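Local coordinates for protein cyclin-dependent kinase inhibitor 3 (Homo sapiens, PDB 1FPZ) that dephosphorylates phosphotyrosine and phosphoserine/threonine residues in proteins, including the activating phosphothreonine of CDK2 in a cyclin-dependent manner, at residues Cys46-Cys51 and Leu137-Gly142; Phe76-Arg81 and His106-Gly111; Lys62-Leu67 and Asp94-Cys99; Ser30-Ser35 and Arg172-Ser177; Val37-Phe42 and Cys129-Arg134. The protein carries 1 engineered substitution. All blocks are in the same frame, centred on the assembly; numbering follows the deposited sequence.

Interaction 1: Cys46-Cys51 and Leu137-Gly142. Engineered in segment 137-142: Ser140 (natural residue Cys). With SO4 (sulfate ion), chain G.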
# COMPACT_ATOMS: atom_id res chain seq x y z
N CYS A 46 -3.22 5.46 1.45
CA CYS A 46 -4.09 6.05 2.46
C CYS A 46 -4.06 5.31 3.79
O CYS A 46 -3.36 4.32 3.94
CB CYS A 46 -5.54 6.09 1.96
SG CYS A 46 -6.36 4.47 1.89
N ALA A 47 -4.81 5.84 4.75
CA ALA A 47 -4.94 5.24 6.07
C ALA A 47 -6.15 4.31 6.05
O ALA A 47 -6.90 4.26 5.07
CB ALA A 47 -5.15 6.32 7.11
N LEU A 48 -6.36 3.58 7.14
CA LEU A 48 -7.46 2.64 7.23
C LEU A 48 -8.85 3.22 7.04
O LEU A 48 -9.34 4.03 7.83
CB LEU A 48 -7.39 1.89 8.56
CG LEU A 48 -8.40 0.77 8.79
CD1 LEU A 48 -8.50 -0.14 7.57
CD2 LEU A 48 -7.99 -0.02 10.02
N PRO A 49 -9.53 2.81 5.97
CA PRO A 49 -10.88 3.31 5.71
C PRO A 49 -11.86 2.77 6.76
O PRO A 49 -11.75 1.61 7.19
CB PRO A 49 -11.18 2.76 4.32
CG PRO A 49 -9.82 2.37 3.76
CD PRO A 49 -9.09 1.86 4.95
N GLY A 50 -12.81 3.60 7.17
CA GLY A 50 -13.78 3.18 8.17
C GLY A 50 -13.22 2.87 9.55
O GLY A 50 -13.95 2.34 10.40
N CYS A 51 -11.96 3.19 9.79
CA CYS A 51 -11.34 2.93 11.09
C CYS A 51 -12.08 3.63 12.22
O CYS A 51 -12.55 4.77 12.07
CB CYS A 51 -9.88 3.36 11.08
SG CYS A 51 -9.00 2.95 12.58
N LEU A 137 -5.34 1.50 -5.42
CA LEU A 137 -5.13 2.12 -4.12
C LEU A 137 -4.56 1.12 -3.08
O LEU A 137 -5.00 -0.04 -3.04
CB LEU A 137 -6.47 2.64 -3.63
CG LEU A 137 -6.72 2.61 -2.13
CD1 LEU A 137 -5.97 3.76 -1.49
CD2 LEU A 137 -8.24 2.68 -1.88
N ILE A 138 -3.61 1.56 -2.23
CA ILE A 138 -3.06 0.67 -1.22
C ILE A 138 -3.11 1.31 0.16
O ILE A 138 -2.97 2.52 0.29
CB ILE A 138 -1.59 0.24 -1.54
CG1 ILE A 138 -0.58 1.30 -1.09
CG2 ILE A 138 -1.45 0.07 -3.05
CD1 ILE A 138 0.83 1.02 -1.54
N HIS A 139 -3.32 0.51 1.20
CA HIS A 139 -3.38 1.08 2.53
C HIS A 139 -3.02 0.10 3.63
O HIS A 139 -3.16 -1.11 3.50
CB HIS A 139 -4.77 1.64 2.82
CG HIS A 139 -5.72 0.65 3.43
ND1 HIS A 139 -5.48 0.05 4.65
CD2 HIS A 139 -6.92 0.19 3.02
CE1 HIS A 139 -6.50 -0.73 4.97
NE2 HIS A 139 -7.39 -0.66 4.00
N SER A 140 -2.56 0.68 4.72
CA SER A 140 -2.18 -0.03 5.92
C SER A 140 -3.11 0.51 7.02
O SER A 140 -4.31 0.66 6.81
CB SER A 140 -0.75 0.34 6.27
OG SER A 140 0.12 -0.70 5.93
N TYR A 141 -2.54 0.80 8.17
CA TYR A 141 -3.30 1.37 9.27
C TYR A 141 -3.25 2.89 9.09
O TYR A 141 -4.29 3.54 8.95
CB TYR A 141 -2.68 0.96 10.61
CG TYR A 141 -3.38 1.60 11.79
CD1 TYR A 141 -2.67 1.95 12.94
CD2 TYR A 141 -4.74 1.94 11.72
CE1 TYR A 141 -3.29 2.64 13.99
CE2 TYR A 141 -5.37 2.62 12.77
CZ TYR A 141 -4.63 2.97 13.89
OH TYR A 141 -5.24 3.69 14.89
N GLY A 142 -2.04 3.43 9.06
CA GLY A 142 -1.87 4.86 8.88
C GLY A 142 -1.23 5.26 7.56
O GLY A 142 -0.80 6.40 7.39
S SO4 G . 2.27 1.35 8.99
O1 SO4 G . 2.41 -0.09 9.11
O2 SO4 G . 3.34 1.94 9.80
O3 SO4 G . 0.91 1.76 9.42
O4 SO4 G . 2.53 1.78 7.60
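The side chain of His139 packs against the 46-51 segment along its whole length. CB lies 3.4 Å from Cys46 SG, which also touches Leu137 CD1. With chi1 at 90°, CG stands between the backbone N and the carbonyl carbon. Beyond it, Pro49 CD sits over one ring face, 3.5 Å from the ring centroid, a CH-pi contact offset toward CD2 and NE2; proline's rigid methylenes suit a flat aromatic partner. CE1 meets Leu48 CD1 at 3.3 Å. ND1 donates to a lone pair of Ser140 O over 2.5 Å, a short, bent bond with the oxygen tilted from the ring plane, and NE2 is weakly hydrogen-bonded to Tyr96 OH, so both nitrogens help fix the ring's rotation. An alanine here would probably leave Ser140 O without its imidazole donor and open a gap beside Pro49 CD and Leu48 CD1. Leu48 N bonds to Tyr141 O at 2.8 Å, and Cys51 SG touches the edge of the Tyr141 ring 3.6 Å from CE2. Engineered Ser140 replaces the cysteine predicted to form the phosphocysteine intermediate, in the P-loop of this phosphatase family; Gly142 N weakly bonds a sulfate there. Strand 136-139 runs between strands 42-46 and 74-77, with helix 146-158 touching Ser140 and Tyr141, and helix 92-98 touching Leu48, Pro49 and His139.

Interaction 2: Phe76-Arg81 and His106-Gly111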
# COMPACT_ATOMS: atom_id res chain seq x y z
N PHE A 76 -5.23 -2.76 -2.19
CA PHE A 76 -4.31 -3.68 -1.50
C PHE A 76 -4.31 -3.33 -0.02
O PHE A 76 -4.06 -2.18 0.36
CB PHE A 76 -2.88 -3.59 -2.04
CG PHE A 76 -2.71 -4.12 -3.45
CD1 PHE A 76 -3.34 -3.50 -4.53
CD2 PHE A 76 -1.90 -5.22 -3.68
CE1 PHE A 76 -3.14 -3.98 -5.84
CE2 PHE A 76 -1.71 -5.71 -4.98
CZ PHE A 76 -2.32 -5.08 -6.05
N VAL A 77 -4.55 -4.33 0.81
CA VAL A 77 -4.63 -4.14 2.25
C VAL A 77 -3.52 -4.87 2.98
O VAL A 77 -3.39 -6.09 2.83
CB VAL A 77 -5.97 -4.65 2.77
CG1 VAL A 77 -6.03 -4.50 4.30
CG2 VAL A 77 -7.10 -3.89 2.09
N PHE A 78 -2.72 -4.14 3.76
CA PHE A 78 -1.64 -4.78 4.49
C PHE A 78 -1.92 -4.89 5.98
O PHE A 78 -1.03 -5.25 6.72
CB PHE A 78 -0.30 -4.09 4.25
CG PHE A 78 0.00 -3.83 2.79
CD1 PHE A 78 -0.12 -2.53 2.27
CD2 PHE A 78 0.48 -4.83 1.97
CE1 PHE A 78 0.23 -2.24 0.94
CE2 PHE A 78 0.84 -4.55 0.64
CZ PHE A 78 0.71 -3.24 0.13
N CYS A 79 -3.15 -4.60 6.40
CA CYS A 79 -3.54 -4.70 7.81
C CYS A 79 -3.85 -6.14 8.15
O CYS A 79 -4.45 -6.84 7.35
CB CYS A 79 -4.79 -3.87 8.07
SG CYS A 79 -4.48 -2.11 8.29
N THR A 80 -3.44 -6.60 9.33
CA THR A 80 -3.72 -7.98 9.71
C THR A 80 -5.18 -8.13 10.13
O THR A 80 -5.91 -7.15 10.24
CB THR A 80 -2.85 -8.46 10.88
OG1 THR A 80 -3.08 -7.62 12.01
CG2 THR A 80 -1.38 -8.39 10.51
N ARG A 81 -5.59 -9.38 10.34
CA ARG A 81 -6.95 -9.68 10.76
C ARG A 81 -7.25 -9.07 12.14
O ARG A 81 -8.33 -8.53 12.37
CB ARG A 81 -7.14 -11.20 10.82
CG ARG A 81 -5.84 -11.97 11.06
CD ARG A 81 -6.06 -13.28 11.81
NE ARG A 81 -6.44 -13.02 13.20
CZ ARG A 81 -7.55 -13.47 13.77
NH1 ARG A 81 -8.40 -14.22 13.07
NH2 ARG A 81 -7.81 -13.17 15.04
N HIS A 106 -2.85 -8.76 1.76
CA HIS A 106 -1.54 -9.33 2.00
C HIS A 106 -1.03 -8.81 3.34
O HIS A 106 -0.18 -7.90 3.40
CB HIS A 106 -0.55 -8.90 0.93
CG HIS A 106 -0.96 -9.27 -0.45
ND1 HIS A 106 -0.45 -10.37 -1.10
CD2 HIS A 106 -1.81 -8.69 -1.32
CE1 HIS A 106 -0.97 -10.44 -2.31
NE2 HIS A 106 -1.80 -9.43 -2.47
N PRO A 107 -1.53 -9.40 4.43
CA PRO A 107 -1.11 -8.98 5.78
C PRO A 107 0.40 -8.89 6.05
O PRO A 107 1.15 -9.80 5.75
CB PRO A 107 -1.82 -9.99 6.70
CG PRO A 107 -2.10 -11.17 5.81
CD PRO A 107 -2.46 -10.54 4.48
N ILE A 108 0.84 -7.74 6.57
CA ILE A 108 2.24 -7.55 6.93
C ILE A 108 2.20 -7.03 8.36
O ILE A 108 1.37 -6.20 8.73
CB ILE A 108 2.96 -6.54 6.03
CG1 ILE A 108 2.82 -6.95 4.56
CG2 ILE A 108 4.44 -6.52 6.36
CD1 ILE A 108 3.54 -6.00 3.60
N ALA A 109 3.07 -7.59 9.19
CA ALA A 109 3.14 -7.23 10.59
C ALA A 109 3.35 -5.73 10.82
O ALA A 109 4.26 -5.14 10.24
CB ALA A 109 4.25 -8.02 11.24
N ASP A 110 2.52 -5.13 11.67
CA ASP A 110 2.65 -3.71 11.99
C ASP A 110 4.10 -3.43 12.39
O ASP A 110 4.62 -4.03 13.33
CB ASP A 110 1.71 -3.33 13.14
CG ASP A 110 1.86 -1.88 13.55
OD1 ASP A 110 3.01 -1.42 13.71
OD2 ASP A 110 0.82 -1.20 13.74
N GLY A 111 4.75 -2.52 11.66
CA GLY A 111 6.14 -2.21 11.96
C GLY A 111 7.07 -3.24 11.35
O GLY A 111 8.28 -3.14 11.48
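Phe78 and Ile108 lie side by side and point the same way, with Phe78 CD2 3.7 Å from Ile108 CD1. The same ring turns its edge to the backbone of the other segment, CD2 being 3.5 Å from His106 O. Both side chains are apolar and buried, as suits their place against helix 146-158, where both touch Val150. Two backbone bonds hold the segments together. His106 N donates to Val77 O over 2.9 Å, nearly along the C=O axis, and Ile108 N donates to Phe78 O over 3.1 Å from above the carbonyl plane. Farther along, Thr80 CG2 packs 4.2 Å from Pro107 CB, while Thr80 occupies the N-cap position of helix 81-86 and its N bonds to Glu83 OE2. At the other end His106 CD2 approaches Phe76 CD2 at 4.2 Å; His106 NE2 is held by Glu125 of helix 116-131. Arg146 NH1 bonds to Ile108 O, tying the loop to the signature arginine. Phe78 also touches engineered Ser140. Strand ends and loops gathered beside the P-loop are characteristic of the tyrosine phosphatase fold, in which segment 106-111 probably corresponds to the general-acid loop.

Interaction 3: Lys62-Leu67 and Asp94-Cys99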
# COMPACT_ATOMS: atom_id res chain seq x y z
N LYS A 62 -19.68 4.28 4.07
CA LYS A 62 -19.59 5.51 3.30
C LYS A 62 -18.24 5.61 2.61
O LYS A 62 -18.16 5.97 1.44
CB LYS A 62 -19.77 6.74 4.19
CG LYS A 62 -19.63 8.04 3.39
CD LYS A 62 -19.15 9.19 4.26
CE LYS A 62 -18.79 10.39 3.39
NZ LYS A 62 -17.85 11.30 4.08
N ASP A 63 -17.17 5.32 3.36
CA ASP A 63 -15.80 5.36 2.83
C ASP A 63 -15.66 4.48 1.62
O ASP A 63 -15.12 4.89 0.60
CB ASP A 63 -14.79 4.89 3.87
CG ASP A 63 -14.73 5.81 5.06
OD1 ASP A 63 -15.80 6.24 5.54
OD2 ASP A 63 -13.60 6.09 5.52
N THR A 64 -16.12 3.24 1.78
CA THR A 64 -16.09 2.26 0.71
C THR A 64 -16.78 2.84 -0.54
O THR A 64 -16.19 2.89 -1.62
CB THR A 64 -16.84 0.94 1.15
OG1 THR A 64 -16.07 0.28 2.17
CG2 THR A 64 -17.06 0.00 -0.02
N GLU A 65 -18.02 3.30 -0.37
CA GLU A 65 -18.81 3.90 -1.45
C GLU A 65 -18.07 5.09 -2.09
O GLU A 65 -18.08 5.27 -3.31
CB GLU A 65 -20.15 4.38 -0.90
CG GLU A 65 -21.15 4.74 -1.96
CD GLU A 65 -21.74 3.52 -2.62
OE1 GLU A 65 -21.02 2.83 -3.36
OE2 GLU A 65 -22.94 3.24 -2.38
N GLU A 66 -17.44 5.90 -1.25
CA GLU A 66 -16.68 7.05 -1.72
C GLU A 66 -15.56 6.59 -2.67
O GLU A 66 -15.38 7.15 -3.76
CB GLU A 66 -16.06 7.78 -0.53
CG GLU A 66 -14.86 8.62 -0.89
CD GLU A 66 -15.21 10.05 -1.25
OE1 GLU A 66 -16.13 10.27 -2.07
OE2 GLU A 66 -14.54 10.96 -0.72
N LEU A 67 -14.80 5.59 -2.23
CA LEU A 67 -13.70 5.05 -3.01
C LEU A 67 -14.22 4.47 -4.30
O LEU A 67 -13.61 4.62 -5.36
CB LEU A 67 -12.98 3.95 -2.23
CG LEU A 67 -12.30 4.36 -0.92
CD1 LEU A 67 -11.94 3.09 -0.14
CD2 LEU A 67 -11.05 5.20 -1.21
N ASP A 94 -14.81 -7.84 3.01
CA ASP A 94 -16.16 -8.19 2.56
C ASP A 94 -16.78 -7.00 1.83
O ASP A 94 -17.20 -7.08 0.67
CB ASP A 94 -17.09 -8.50 3.74
CG ASP A 94 -16.63 -9.66 4.62
OD1 ASP A 94 -17.45 -10.05 5.49
OD2 ASP A 94 -15.50 -10.16 4.47
N LEU A 95 -16.87 -5.89 2.56
CA LEU A 95 -17.46 -4.67 2.03
C LEU A 95 -16.89 -4.19 0.71
O LEU A 95 -17.65 -3.77 -0.16
CB LEU A 95 -17.36 -3.54 3.05
CG LEU A 95 -18.29 -3.69 4.26
CD1 LEU A 95 -18.34 -2.39 5.05
CD2 LEU A 95 -19.69 -4.06 3.78
N TYR A 96 -15.56 -4.23 0.57
CA TYR A 96 -14.91 -3.79 -0.66
C TYR A 96 -15.39 -4.60 -1.86
O TYR A 96 -15.63 -4.05 -2.93
CB TYR A 96 -13.38 -3.97 -0.59
CG TYR A 96 -12.61 -3.03 0.30
CD1 TYR A 96 -11.22 -3.15 0.41
CD2 TYR A 96 -13.23 -2.01 1.00
CE1 TYR A 96 -10.48 -2.28 1.19
CE2 TYR A 96 -12.50 -1.14 1.79
CZ TYR A 96 -11.12 -1.28 1.87
OH TYR A 96 -10.39 -0.41 2.63
N GLN A 97 -15.46 -5.91 -1.68
CA GLN A 97 -15.86 -6.78 -2.76
C GLN A 97 -17.36 -6.65 -3.05
O GLN A 97 -17.79 -6.75 -4.19
CB GLN A 97 -15.47 -8.21 -2.43
CG GLN A 97 -13.96 -8.36 -2.20
CD GLN A 97 -13.61 -9.72 -1.67
OE1 GLN A 97 -13.39 -9.89 -0.48
NE2 GLN A 97 -13.57 -10.70 -2.56
N GLN A 98 -18.14 -6.39 -2.01
CA GLN A 98 -19.57 -6.22 -2.19
C GLN A 98 -19.80 -5.01 -3.09
O GLN A 98 -20.81 -4.93 -3.79
CB GLN A 98 -20.25 -5.94 -0.86
CG GLN A 98 -20.16 -7.07 0.14
CD GLN A 98 -21.03 -6.80 1.34
OE1 GLN A 98 -22.16 -6.35 1.18
NE2 GLN A 98 -20.51 -7.07 2.53
N CYS A 99 -18.84 -4.08 -3.06
CA CYS A 99 -18.92 -2.86 -3.86
C CYS A 99 -18.27 -2.98 -5.21
O CYS A 99 -18.10 -2.00 -5.92
CB CYS A 99 -18.27 -1.70 -3.12
SG CYS A 99 -19.40 -0.40 -2.70
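Thr64 and Tyr96 bring their helices together with CA atoms 6.3 Å apart, and Glu65 and Cys99 follow at 7.2 Å. Segment 62-67 is helical throughout; the other helix ends at Gln98, and Cys99 is the first residue to leave helical angles. Thr64, short and beta-branched, suits so close an approach. A chi1 of -69° sets its OG1 beside the backbone N and leaves CG2 anti to that atom, where CG2 reaches Cys99 SG at 3.6 Å and Cys99 CB at 3.7 Å. These helices belong to the alpha/beta phosphatase fold, where helix 60-70 leads into strand 74-77 and helix 92-98 into strand 102-105. Thr64 OG1 meets the Tyr96 ring at its edge, 3.8 Å from CD2, while bonding back to Val60 O within its own helix. An alanine here would probably open a gap beside Cys99 SG and the Tyr96 edge and leave Val60 O without the bond from this hydroxyl. Glu65 bends at chi2 (75°), and its OE1 comes to 3.7 Å from Cys99 SG on the exposed side. Inward, Tyr96 touches Ile75 and Val77 of the sheet.

Interaction 4: Ser30-Ser35 and Arg172-Ser177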
# COMPACT_ATOMS: atom_id res chain seq x y z
N SER A 30 -3.44 9.89 -1.22
CA SER A 30 -2.22 10.59 -1.64
C SER A 30 -1.73 9.87 -2.89
O SER A 30 -1.28 8.73 -2.82
CB SER A 30 -1.19 10.49 -0.55
OG SER A 30 -1.68 11.06 0.64
N TRP A 31 -1.82 10.55 -4.03
CA TRP A 31 -1.43 9.93 -5.28
C TRP A 31 0.05 10.05 -5.68
O TRP A 31 0.54 11.15 -5.94
CB TRP A 31 -2.34 10.48 -6.39
CG TRP A 31 -3.82 10.11 -6.26
CD1 TRP A 31 -4.84 10.93 -5.86
CD2 TRP A 31 -4.42 8.85 -6.58
NE1 TRP A 31 -6.04 10.26 -5.93
CE2 TRP A 31 -5.82 8.98 -6.37
CE3 TRP A 31 -3.92 7.62 -7.03
CZ2 TRP A 31 -6.71 7.93 -6.59
CZ3 TRP A 31 -4.81 6.58 -7.26
CH2 TRP A 31 -6.19 6.74 -7.03
N LEU A 32 0.73 8.91 -5.75
CA LEU A 32 2.15 8.86 -6.10
C LEU A 32 2.40 8.78 -7.61
O LEU A 32 1.93 7.85 -8.27
CB LEU A 32 2.82 7.65 -5.43
CG LEU A 32 4.30 7.37 -5.79
CD1 LEU A 32 5.19 8.48 -5.22
CD2 LEU A 32 4.73 6.05 -5.14
N SER A 33 3.14 9.73 -8.16
CA SER A 33 3.43 9.68 -9.59
C SER A 33 4.53 8.65 -9.80
O SER A 33 5.48 8.58 -9.02
CB SER A 33 3.89 11.04 -10.10
OG SER A 33 4.72 10.88 -11.23
N LEU A 34 4.39 7.84 -10.84
CA LEU A 34 5.40 6.82 -11.12
C LEU A 34 6.32 7.24 -12.30
O LEU A 34 7.13 6.46 -12.80
CB LEU A 34 4.69 5.48 -11.39
CG LEU A 34 3.82 4.89 -10.26
CD1 LEU A 34 3.03 3.69 -10.75
CD2 LEU A 34 4.67 4.49 -9.09
N SER A 35 6.21 8.50 -12.75
CA SER A 35 7.04 8.93 -13.87
C SER A 35 8.56 8.74 -13.62
O SER A 35 9.31 8.59 -14.58
CB SER A 35 6.75 10.39 -14.25
OG SER A 35 7.18 11.27 -13.23
N ARG A 172 8.99 9.76 1.02
CA ARG A 172 9.13 10.73 2.10
C ARG A 172 8.46 12.03 1.63
O ARG A 172 7.77 12.70 2.38
CB ARG A 172 10.63 10.95 2.40
CG ARG A 172 11.42 9.72 2.95
CD ARG A 172 12.94 10.00 3.06
NE ARG A 172 13.72 8.94 3.73
CZ ARG A 172 15.05 8.91 3.81
NH1 ARG A 172 15.80 9.87 3.28
NH2 ARG A 172 15.66 7.90 4.41
N ASP A 173 8.66 12.34 0.34
CA ASP A 173 8.09 13.53 -0.27
C ASP A 173 6.59 13.43 -0.40
O ASP A 173 5.92 14.44 -0.56
CB ASP A 173 8.71 13.75 -1.66
CG ASP A 173 10.22 13.98 -1.61
OD1 ASP A 173 10.83 14.21 -2.69
OD2 ASP A 173 10.81 13.95 -0.50
N LEU A 174 6.08 12.21 -0.34
CA LEU A 174 4.64 11.96 -0.46
C LEU A 174 3.95 11.82 0.89
O LEU A 174 2.85 12.32 1.08
CB LEU A 174 4.39 10.69 -1.26
CG LEU A 174 3.05 10.45 -1.98
CD1 LEU A 174 2.43 9.17 -1.44
CD2 LEU A 174 2.10 11.63 -1.82
N ARG A 175 4.60 11.13 1.82
CA ARG A 175 4.01 10.87 3.14
C ARG A 175 4.58 11.62 4.35
O ARG A 175 3.97 11.58 5.43
CB ARG A 175 4.10 9.36 3.44
CG ARG A 175 3.62 8.45 2.34
CD ARG A 175 2.19 8.72 2.07
NE ARG A 175 1.44 8.72 3.31
CZ ARG A 175 0.27 9.32 3.45
NH1 ARG A 175 -0.27 9.95 2.42
NH2 ARG A 175 -0.35 9.29 4.62
N GLY A 176 5.73 12.25 4.20
CA GLY A 176 6.34 12.96 5.32
C GLY A 176 7.63 12.28 5.77
O GLY A 176 8.00 11.24 5.23
N SER A 177 8.33 12.86 6.74
CA SER A 177 9.57 12.25 7.20
C SER A 177 9.33 10.88 7.84
O SER A 177 10.26 10.09 7.97
CB SER A 177 10.31 13.18 8.18
OG SER A 177 9.51 13.52 9.31
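Edge strand 30-33 of the mixed sheet packs here, through Ser30 and Leu32, on the last turn of helix 164-175, joining one border of the phosphatase fold to a helix far along the chain. Segment 30-35 falls almost wholly within the region that interacts with CDK2. The backbones stay apart, Leu32 CA and Leu174 CA being 6.9 Å from each other, and side chains make the contact. Leu174 supplies the apolar part: CG is anti to the backbone N (chi1 -157°), and both methyls beyond it rest against Ser30, CD2 the closer at 3.7 Å from Ser30 CB. CD1 also comes within 4.3 Å of Leu32 CB. A branched leucine suits this place because its forked end spreads two methyls over Ser30, one of them reaching Leu32 as well, while small Ser30 lets the helix end come close. Arg175 folds back along its chain, bent at chi2 and chi3, so that a long side chain can lie near the strand instead of extending away. Its NE is weakly hydrogen-bonded to Gly143 O of the P-loop, which ties the helix end to the active-site segment. The helix ends at Arg175; Gly176, the first residue beyond it, has a positive phi of 112° that suits glycine, and its N still bonds to Arg172 O at 2.8 Å. Beside Leu174, Ser30 OG lies in the plane of the Arg175 guanidinium, at its edge, 2.5 Å from NH1.

Interaction 5: Val37-Phe42 and Cys129-Arg134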
# COMPACT_ATOMS: atom_id res chain seq x y z
N VAL A 37 9.99 6.26 -12.84
CA VAL A 37 10.31 4.90 -13.22
C VAL A 37 9.64 4.60 -14.57
O VAL A 37 9.29 3.47 -14.89
CB VAL A 37 9.88 3.90 -12.13
CG1 VAL A 37 10.20 2.48 -12.58
CG2 VAL A 37 10.62 4.19 -10.82
N ASN A 38 9.48 5.65 -15.35
CA ASN A 38 8.90 5.57 -16.68
C ASN A 38 7.50 4.99 -16.74
O ASN A 38 7.24 4.09 -17.53
CB ASN A 38 9.82 4.77 -17.60
CG ASN A 38 11.14 5.48 -17.85
OD1 ASN A 38 11.21 6.45 -18.60
ND2 ASN A 38 12.20 5.00 -17.19
N CYS A 39 6.62 5.52 -15.89
CA CYS A 39 5.23 5.07 -15.86
C CYS A 39 4.33 6.28 -15.73
O CYS A 39 4.50 7.11 -14.83
CB CYS A 39 5.01 4.12 -14.69
SG CYS A 39 3.44 3.27 -14.73
N SER A 40 3.37 6.36 -16.64
CA SER A 40 2.38 7.43 -16.74
C SER A 40 1.36 7.43 -15.62
O SER A 40 0.72 8.45 -15.32
CB SER A 40 1.65 7.25 -18.08
OG SER A 40 1.33 5.88 -18.31
N GLN A 41 1.20 6.25 -15.01
CA GLN A 41 0.25 6.00 -13.92
C GLN A 41 0.64 6.57 -12.56
O GLN A 41 1.80 6.89 -12.31
CB GLN A 41 0.03 4.48 -13.76
CG GLN A 41 -0.80 3.78 -14.85
CD GLN A 41 -2.31 3.71 -14.54
OE1 GLN A 41 -2.75 2.99 -13.62
NE2 GLN A 41 -3.10 4.46 -15.30
N PHE A 42 -0.37 6.66 -11.68
CA PHE A 42 -0.23 7.15 -10.32
C PHE A 42 -0.71 6.04 -9.39
O PHE A 42 -1.63 5.30 -9.72
CB PHE A 42 -1.12 8.38 -10.07
CG PHE A 42 -0.49 9.68 -10.48
CD1 PHE A 42 -0.38 10.02 -11.82
CD2 PHE A 42 0.04 10.54 -9.53
CE1 PHE A 42 0.27 11.21 -12.21
CE2 PHE A 42 0.69 11.70 -9.90
CZ PHE A 42 0.80 12.03 -11.24
N CYS A 129 -1.83 -4.60 -12.33
CA CYS A 129 -2.88 -3.60 -12.19
C CYS A 129 -2.52 -2.40 -13.05
O CYS A 129 -3.38 -1.82 -13.69
CB CYS A 129 -3.03 -3.14 -10.73
SG CYS A 129 -4.37 -3.88 -9.72
N LEU A 130 -1.25 -2.02 -13.06
CA LEU A 130 -0.81 -0.87 -13.83
C LEU A 130 -0.82 -1.18 -15.32
O LEU A 130 -1.38 -0.43 -16.11
CB LEU A 130 0.57 -0.41 -13.35
CG LEU A 130 0.68 -0.19 -11.83
CD1 LEU A 130 2.13 0.01 -11.41
CD2 LEU A 130 -0.16 0.99 -11.41
N LYS A 131 -0.22 -2.30 -15.72
CA LYS A 131 -0.21 -2.65 -17.13
C LYS A 131 -1.63 -2.82 -17.67
O LYS A 131 -1.82 -2.81 -18.87
CB LYS A 131 0.64 -3.91 -17.36
CG LYS A 131 2.13 -3.68 -17.03
CD LYS A 131 2.77 -2.62 -17.94
CE LYS A 131 3.97 -1.91 -17.29
NZ LYS A 131 3.59 -0.83 -16.32
N ASN A 132 -2.62 -2.96 -16.78
CA ASN A 132 -4.03 -3.09 -17.18
C ASN A 132 -4.74 -1.74 -17.06
O ASN A 132 -5.91 -1.62 -17.39
CB ASN A 132 -4.77 -4.11 -16.30
CG ASN A 132 -4.25 -5.52 -16.47
OD1 ASN A 132 -3.63 -5.86 -17.49
ND2 ASN A 132 -4.53 -6.37 -15.48
N TYR A 133 -4.01 -0.75 -16.57
CA TYR A 133 -4.53 0.61 -16.39
C TYR A 133 -5.62 0.68 -15.32
O TYR A 133 -6.55 1.48 -15.39
CB TYR A 133 -5.05 1.15 -17.74
CG TYR A 133 -3.97 1.23 -18.80
CD1 TYR A 133 -3.20 0.12 -19.13
CD2 TYR A 133 -3.69 2.44 -19.46
CE1 TYR A 133 -2.20 0.19 -20.07
CE2 TYR A 133 -2.68 2.51 -20.42
CZ TYR A 133 -1.94 1.38 -20.71
OH TYR A 133 -0.94 1.41 -21.66
N ARG A 134 -5.47 -0.16 -14.30
CA ARG A 134 -6.44 -0.20 -13.21
C ARG A 134 -6.20 0.84 -12.12
O ARG A 134 -5.11 0.92 -11.54
CB ARG A 134 -6.44 -1.59 -12.56
CG ARG A 134 -7.06 -2.68 -13.42
CD ARG A 134 -8.50 -2.31 -13.75
NE ARG A 134 -9.43 -2.53 -12.64
CZ ARG A 134 -10.07 -3.67 -12.42
NH1 ARG A 134 -10.90 -3.78 -11.40
NH2 ARG A 134 -9.89 -4.70 -13.22
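This is a surface contact in which Gln41 covers Leu130, where the loop joining strands 30-33 and 42-46 of the phosphatase fold meets the C-terminal end of helix 116-131, away from the active site. The helix ends in a Schellman motif: Arg134 N bonds to Cys129 O at 2.7 Å and Tyr133 N to Leu130 O at 2.7 Å. Tyr133 takes the positive phi (67°) more often given to glycine, and turns the chain toward strand 136-139. In Gln41 the bend at chi2 (-92°) turns CD toward the helix, and OE1 beyond it lies 3.9 Å from Leu130 CD2, a van der Waals contact in which the two side chains cross obliquely. OE1 also lies 3.8 Å from Arg134 O; both are acceptors, so this is mere proximity. Glutamine's long uncharged chain can reach over the helix end at this partly exposed place. Arg134 pairs its guanidinium with Asp74, and Leu130 also touches Leu34. At the margin, Lys131 curls its flexible chain back until NZ lies 4.4 Å from Cys39 SG.

How the interactions relate
Interactions 1 and 2 share the sheet; interaction 1 holds the start of the P-loop and interaction 2 lies beside it. Strands 136-139 and 74-77 are neighbours, with Leu137 O and Phe76 N 2.9 Å apart and the two centres about 10 Å apart. Interaction 3, nested in the loop closed by interaction 1 and centred about 13 Å from it, meets it where Gly50 N approaches Asp63 OD2 at 3.1 Å, so the helix pair backs the 46-51 segment. Interaction 4 touches interaction 1 only loosely, Gly142 O being 4.0 Å from Arg175 NH2. Interaction 5, about 21 Å from interaction 1 centre to centre, joins interaction 4 where Leu34 N faces Gln41 O at 3.1 Å.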